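PDB 6MRO: methyl transferase from Methanosarcina acetivorans from Methanosarcina acetivorans, which probably transfers methyl groups from S-adenosyl-L-methionine to a substrate not yet established, and binds S-adenosyl-L-homocysteine and calcium ions in the crystal. Local coordinates for residues A47-K52 and R77-F83; F120-H125 and T161-F166. The protein carries 1 engineered substitution. One frame throughout, in Å; residues are numbered along the deposited sequence.

Contact 1: residues A47-K52 and R77-F83; sequences AIMLAK and RHVKVNF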
# COMPACT_ATOMS: atom_id res chain seq x y z
N ALA A 47 -0.22 5.27 -7.10
CA ALA A 47 0.17 6.63 -6.71
C ALA A 47 -0.22 7.62 -7.79
O ALA A 47 -0.75 8.70 -7.48
CB ALA A 47 1.67 6.68 -6.45
N ILE A 48 -0.00 7.27 -9.05
CA ILE A 48 -0.38 8.14 -10.15
C ILE A 48 -1.89 8.31 -10.19
O ILE A 48 -2.40 9.41 -10.44
CB ILE A 48 0.19 7.59 -11.48
CG1 ILE A 48 1.71 7.75 -11.49
CG2 ILE A 48 -0.44 8.31 -12.66
CD1 ILE A 48 2.41 7.00 -12.62
N MET A 49 -2.63 7.24 -9.92
CA MET A 49 -4.08 7.35 -9.91
C MET A 49 -4.55 8.36 -8.86
O MET A 49 -5.42 9.20 -9.14
CB MET A 49 -4.69 5.97 -9.67
CG MET A 49 -6.18 5.94 -9.82
SD MET A 49 -6.93 6.26 -8.22
CE MET A 49 -6.50 4.77 -7.33
N LEU A 50 -3.99 8.29 -7.66
CA LEU A 50 -4.36 9.25 -6.62
C LEU A 50 -4.02 10.67 -7.04
O LEU A 50 -4.79 11.60 -6.79
CB LEU A 50 -3.64 8.90 -5.31
CG LEU A 50 -4.20 7.70 -4.55
CD1 LEU A 50 -3.55 7.56 -3.18
CD2 LEU A 50 -5.70 7.85 -4.42
N ALA A 51 -2.86 10.84 -7.68
CA ALA A 51 -2.44 12.15 -8.16
C ALA A 51 -3.39 12.68 -9.22
O ALA A 51 -3.68 13.88 -9.26
CB ALA A 51 -1.01 12.07 -8.70
N LYS A 52 -3.90 11.81 -10.11
CA LYS A 52 -4.85 12.25 -11.12
C LYS A 52 -6.24 12.48 -10.56
O LYS A 52 -7.13 12.93 -11.30
CB LYS A 52 -4.93 11.23 -12.27
CG LYS A 52 -3.90 11.45 -13.38
CD LYS A 52 -4.28 10.70 -14.66
CE LYS A 52 -3.06 10.45 -15.54
NZ LYS A 52 -2.67 11.65 -16.36
N ARG A 77 2.98 10.52 -18.21
CA ARG A 77 1.55 10.78 -18.08
C ARG A 77 1.24 12.17 -17.54
O ARG A 77 0.08 12.42 -17.17
CB ARG A 77 0.92 9.70 -17.20
CG ARG A 77 1.14 8.32 -17.76
CD ARG A 77 0.87 7.24 -16.74
NE ARG A 77 1.09 5.91 -17.30
CZ ARG A 77 0.83 4.78 -16.66
NH1 ARG A 77 0.35 4.80 -15.43
NH2 ARG A 77 1.06 3.62 -17.25
N HIS A 78 2.23 13.06 -17.49
CA HIS A 78 2.03 14.47 -17.16
C HIS A 78 1.37 14.63 -15.79
O HIS A 78 0.42 15.39 -15.61
CB HIS A 78 1.22 15.17 -18.25
CG HIS A 78 1.69 14.86 -19.63
ND1 HIS A 78 2.82 15.44 -20.18
CD2 HIS A 78 1.22 14.00 -20.57
CE1 HIS A 78 3.01 14.97 -21.40
NE2 HIS A 78 2.06 14.09 -21.66
N VAL A 79 1.92 13.96 -14.81
CA VAL A 79 1.40 14.02 -13.48
C VAL A 79 2.53 14.25 -12.51
O VAL A 79 3.58 13.78 -12.69
CB VAL A 79 0.68 12.69 -13.16
CG1 VAL A 79 0.22 12.67 -11.74
CG2 VAL A 79 -0.48 12.45 -14.07
N LYS A 80 2.28 15.01 -11.46
CA LYS A 80 3.29 15.29 -10.50
C LYS A 80 3.14 14.39 -9.31
O LYS A 80 2.11 14.34 -8.74
CB LYS A 80 3.15 16.71 -9.99
CG LYS A 80 3.28 17.80 -11.02
CD LYS A 80 4.67 17.86 -11.66
CE LYS A 80 4.86 18.99 -12.65
NZ LYS A 80 6.24 18.92 -13.21
N VAL A 81 4.18 13.64 -8.99
CA VAL A 81 4.20 12.78 -7.84
C VAL A 81 5.59 12.86 -7.25
O VAL A 81 6.52 12.95 -7.99
CB VAL A 81 3.94 11.31 -8.15
CG1 VAL A 81 4.01 10.49 -6.89
CG2 VAL A 81 2.63 11.08 -8.83
N ASN A 82 5.70 12.81 -5.93
CA ASN A 82 6.97 12.82 -5.20
C ASN A 82 7.38 11.37 -4.92
O ASN A 82 7.00 10.78 -3.90
CB ASN A 82 6.81 13.64 -3.92
CG ASN A 82 8.07 13.71 -3.08
OD1 ASN A 82 9.17 13.84 -3.59
ND2 ASN A 82 7.89 13.64 -1.77
N PHE A 83 8.14 10.77 -5.84
CA PHE A 83 8.60 9.39 -5.70
C PHE A 83 9.98 9.37 -5.05
O PHE A 83 10.90 10.05 -5.53
CB PHE A 83 8.66 8.68 -7.05
CG PHE A 83 7.32 8.19 -7.55
CD1 PHE A 83 6.60 7.24 -6.85
CD2 PHE A 83 6.80 8.68 -8.75
CE1 PHE A 83 5.38 6.79 -7.31
CE2 PHE A 83 5.59 8.23 -9.22
CZ PHE A 83 4.87 7.29 -8.50
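The F83 ring carries V81 CG1 of its own segment over the centre of one face and meets I48 CG1 at its edge, near the ring plane and 4.4 Å from F83 CZ; A47 CB comes in obliquely, 3.8 Å from F83 CE1. The other flat group, the R77 guanidinium, is met obliquely by I48 CD1, the two side chains crossing at about a right angle; its strongest polar partner is E45, through a salt bridge from NH1. Helix 45-51 turns A47 and A51 toward the other segment. V79, with CG1 anti to the backbone N (chi1 175°), places that methyl only 3.3 Å from A51 CB, tighter than ordinary van der Waals contact, while V81 CG2 adds a looser touch at 3.8 Å. V79 CG2 lies against K52 CG and CE, the two side chains crossing at about a right angle. In the one of its two deposited conformers described here, and for that one only, K52 bends at its last torsion (chi4 -80°) to bring NZ 3.0 Å from R77 O, in the carbonyl plane with a C=O...N angle of 153°. That carbonyl lies where helix 64-76 ends in a Schellman motif, with H78 as its positive-phi residue. Beyond the segments, A47, A51 and V81 all rest on V57 of strand 56-61, and F83 also touches helix 64-76. A helix following the glycine-rich turn after the first strand, packed against the chain entering edge strand 82-85, is typical of the Rossmann-like fold of S-adenosylmethionine-dependent methyltransferases.

Contact 2: residues F120-H125 and T161-F166; sequences FTRHVH and TFSPLF
L165 extends its CD2 methyl over one face of the H125 imidazole, while its CD1 reaches back along the helix to within 3.8 Å of T121 O. The imidazole turns its edge to the face of the F166 ring in a T-shaped pair, centroids 5.7 Å apart and planes at 83°. With CG anti to the backbone N (chi1 173°), H125 also holds ND1 beside the backbone that follows helix 155-162, where it gives a weak, strongly bent hydrogen bond to L165 O (3.2 Å, 121° at the hydrogen). An alanine here would take away the ring that both L165 and F166 lie against, and is likely to leave L165 O without its weak donor, L165 CD2 without the face it covers and the F166 face without its edge-on partner. In the Rossmann-like fold, helix 114-127 connects two parallel strands of the sheet, and helix 155-162 leads into outermost strand 167-177; this contact joins helix 114-127 to the last turn of helix 155-162 and the loop that follows it. Nearer the start of the segment, T121 CG2 meets T161 CG2 at 3.7 Å and approaches the F162 ring obliquely; the T121 hydroxyl is hydrogen-bonded to L118 O. F120 and F162 meet edge to edge, CE1 4.2 Å from CZ, and both rings touch Y134 of strand 132-139. F166 CZ presses against the helix backbone at H125 CA, 3.7 Å away, with V124 CG1 at 4.0 Å.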
# COMPACT_ATOMS: atom_id res chain seq x y z
N PHE A 120 6.33 -1.51 11.94
CA PHE A 120 5.61 -1.04 10.76
C PHE A 120 4.37 -0.26 11.16
O PHE A 120 4.17 0.88 10.72
CB PHE A 120 5.26 -2.24 9.89
CG PHE A 120 4.41 -1.92 8.70
CD1 PHE A 120 3.04 -2.12 8.74
CD2 PHE A 120 4.98 -1.44 7.52
CE1 PHE A 120 2.25 -1.85 7.63
CE2 PHE A 120 4.19 -1.16 6.41
CZ PHE A 120 2.82 -1.37 6.47
N THR A 121 3.52 -0.84 12.01
CA THR A 121 2.30 -0.15 12.42
C THR A 121 2.63 1.20 13.07
O THR A 121 1.93 2.19 12.83
CB THR A 121 1.48 -1.01 13.38
OG1 THR A 121 2.23 -1.29 14.58
CG2 THR A 121 1.08 -2.31 12.74
N ARG A 122 3.67 1.25 13.88
CA ARG A 122 4.00 2.50 14.57
C ARG A 122 4.43 3.59 13.62
O ARG A 122 4.10 4.71 13.81
CB ARG A 122 4.99 2.31 15.73
CG ARG A 122 5.40 3.62 16.42
CD ARG A 122 4.88 3.84 17.87
NE ARG A 122 4.93 5.23 18.39
CZ ARG A 122 5.78 5.70 19.33
NH1 ARG A 122 6.67 4.90 19.89
NH2 ARG A 122 5.74 6.96 19.69
N HIS A 123 5.19 3.24 12.60
CA HIS A 123 5.64 4.26 11.66
C HIS A 123 4.49 4.77 10.80
O HIS A 123 4.38 5.98 10.55
CB HIS A 123 6.75 3.70 10.77
CG HIS A 123 8.12 3.92 11.34
ND1 HIS A 123 8.71 3.03 12.21
CD2 HIS A 123 8.97 4.96 11.23
CE1 HIS A 123 9.89 3.50 12.58
NE2 HIS A 123 10.07 4.67 12.00
N VAL A 124 3.63 3.87 10.33
CA VAL A 124 2.45 4.29 9.59
C VAL A 124 1.57 5.18 10.45
O VAL A 124 1.10 6.24 10.01
CB VAL A 124 1.67 3.05 9.08
CG1 VAL A 124 0.35 3.49 8.47
CG2 VAL A 124 2.52 2.27 8.08
N HIS A 125 1.33 4.76 11.70
CA HIS A 125 0.51 5.55 12.62
C HIS A 125 1.10 6.94 12.82
O HIS A 125 0.37 7.93 12.83
CB HIS A 125 0.39 4.82 13.97
CG HIS A 125 -0.29 5.61 15.05
ND1 HIS A 125 -1.64 5.52 15.30
CD2 HIS A 125 0.21 6.48 15.96
CE1 HIS A 125 -1.95 6.32 16.31
NE2 HIS A 125 -0.85 6.91 16.73
N THR A 161 -3.34 -6.93 14.41
CA THR A 161 -2.21 -6.08 14.05
C THR A 161 -2.56 -4.59 14.13
O THR A 161 -1.76 -3.80 14.65
CB THR A 161 -1.75 -6.42 12.63
OG1 THR A 161 -1.32 -7.78 12.58
CG2 THR A 161 -0.63 -5.50 12.20
N PHE A 162 -3.72 -4.19 13.62
CA PHE A 162 -3.98 -2.76 13.46
C PHE A 162 -4.93 -2.16 14.50
O PHE A 162 -4.97 -0.93 14.62
CB PHE A 162 -4.52 -2.50 12.04
CG PHE A 162 -3.49 -2.73 10.98
CD1 PHE A 162 -3.50 -3.88 10.20
CD2 PHE A 162 -2.48 -1.81 10.78
CE1 PHE A 162 -2.53 -4.10 9.24
CE2 PHE A 162 -1.50 -2.02 9.81
CZ PHE A 162 -1.53 -3.16 9.05
N SER A 163 -5.67 -2.98 15.24
CA SER A 163 -6.51 -2.44 16.32
C SER A 163 -5.73 -1.69 17.39
O SER A 163 -6.29 -0.71 17.93
CB SER A 163 -7.32 -3.57 16.97
OG SER A 163 -8.48 -3.86 16.22
N PRO A 164 -4.52 -2.09 17.80
CA PRO A 164 -3.85 -1.35 18.90
C PRO A 164 -3.65 0.13 18.65
O PRO A 164 -3.74 0.93 19.59
CB PRO A 164 -2.51 -2.08 19.04
CG PRO A 164 -2.80 -3.46 18.63
CD PRO A 164 -3.77 -3.33 17.49
N LEU A 165 -3.39 0.53 17.40
CA LEU A 165 -3.15 1.92 17.08
C LEU A 165 -4.21 2.54 16.18
O LEU A 165 -4.22 3.77 16.03
CB LEU A 165 -1.77 2.09 16.42
CG LEU A 165 -0.55 1.69 17.26
CD1 LEU A 165 0.69 1.71 16.39
CD2 LEU A 165 -0.38 2.62 18.44
N PHE A 166 -5.10 1.75 15.58
CA PHE A 166 -6.05 2.26 14.61
C PHE A 166 -7.47 1.86 14.97
O PHE A 166 -7.71 0.85 15.65
CB PHE A 166 -5.76 1.74 13.19
CG PHE A 166 -4.43 2.16 12.65
CD1 PHE A 166 -3.29 1.44 12.95
CD2 PHE A 166 -4.31 3.30 11.86
CE1 PHE A 166 -2.05 1.84 12.47
CE2 PHE A 166 -3.08 3.69 11.38
CZ PHE A 166 -1.96 2.96 11.67

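Overall arrangement
The two contacts lie on opposite sides of the chain's centre, their own centres about 26 Å apart and their nearest atoms about 13 Å apart, and they follow one another in series along the chain. Contact 1 sits by edge strand 82-85, whereas contact 2 packs over strands 35-39, 132-139 and 184-193. Neither the A47 nor the F120 side chain touches bound S-adenosyl-L-homocysteine: A47 is about 8 Å from it and F120 about 7 Å, F120 packing on V88, a residue of the binding site. Contact 2 also lies toward the calcium site: T161 OG1 hydrogen-bonds O of calcium ligand E157, and the T161 side chain is about 10 Å from a calcium ion.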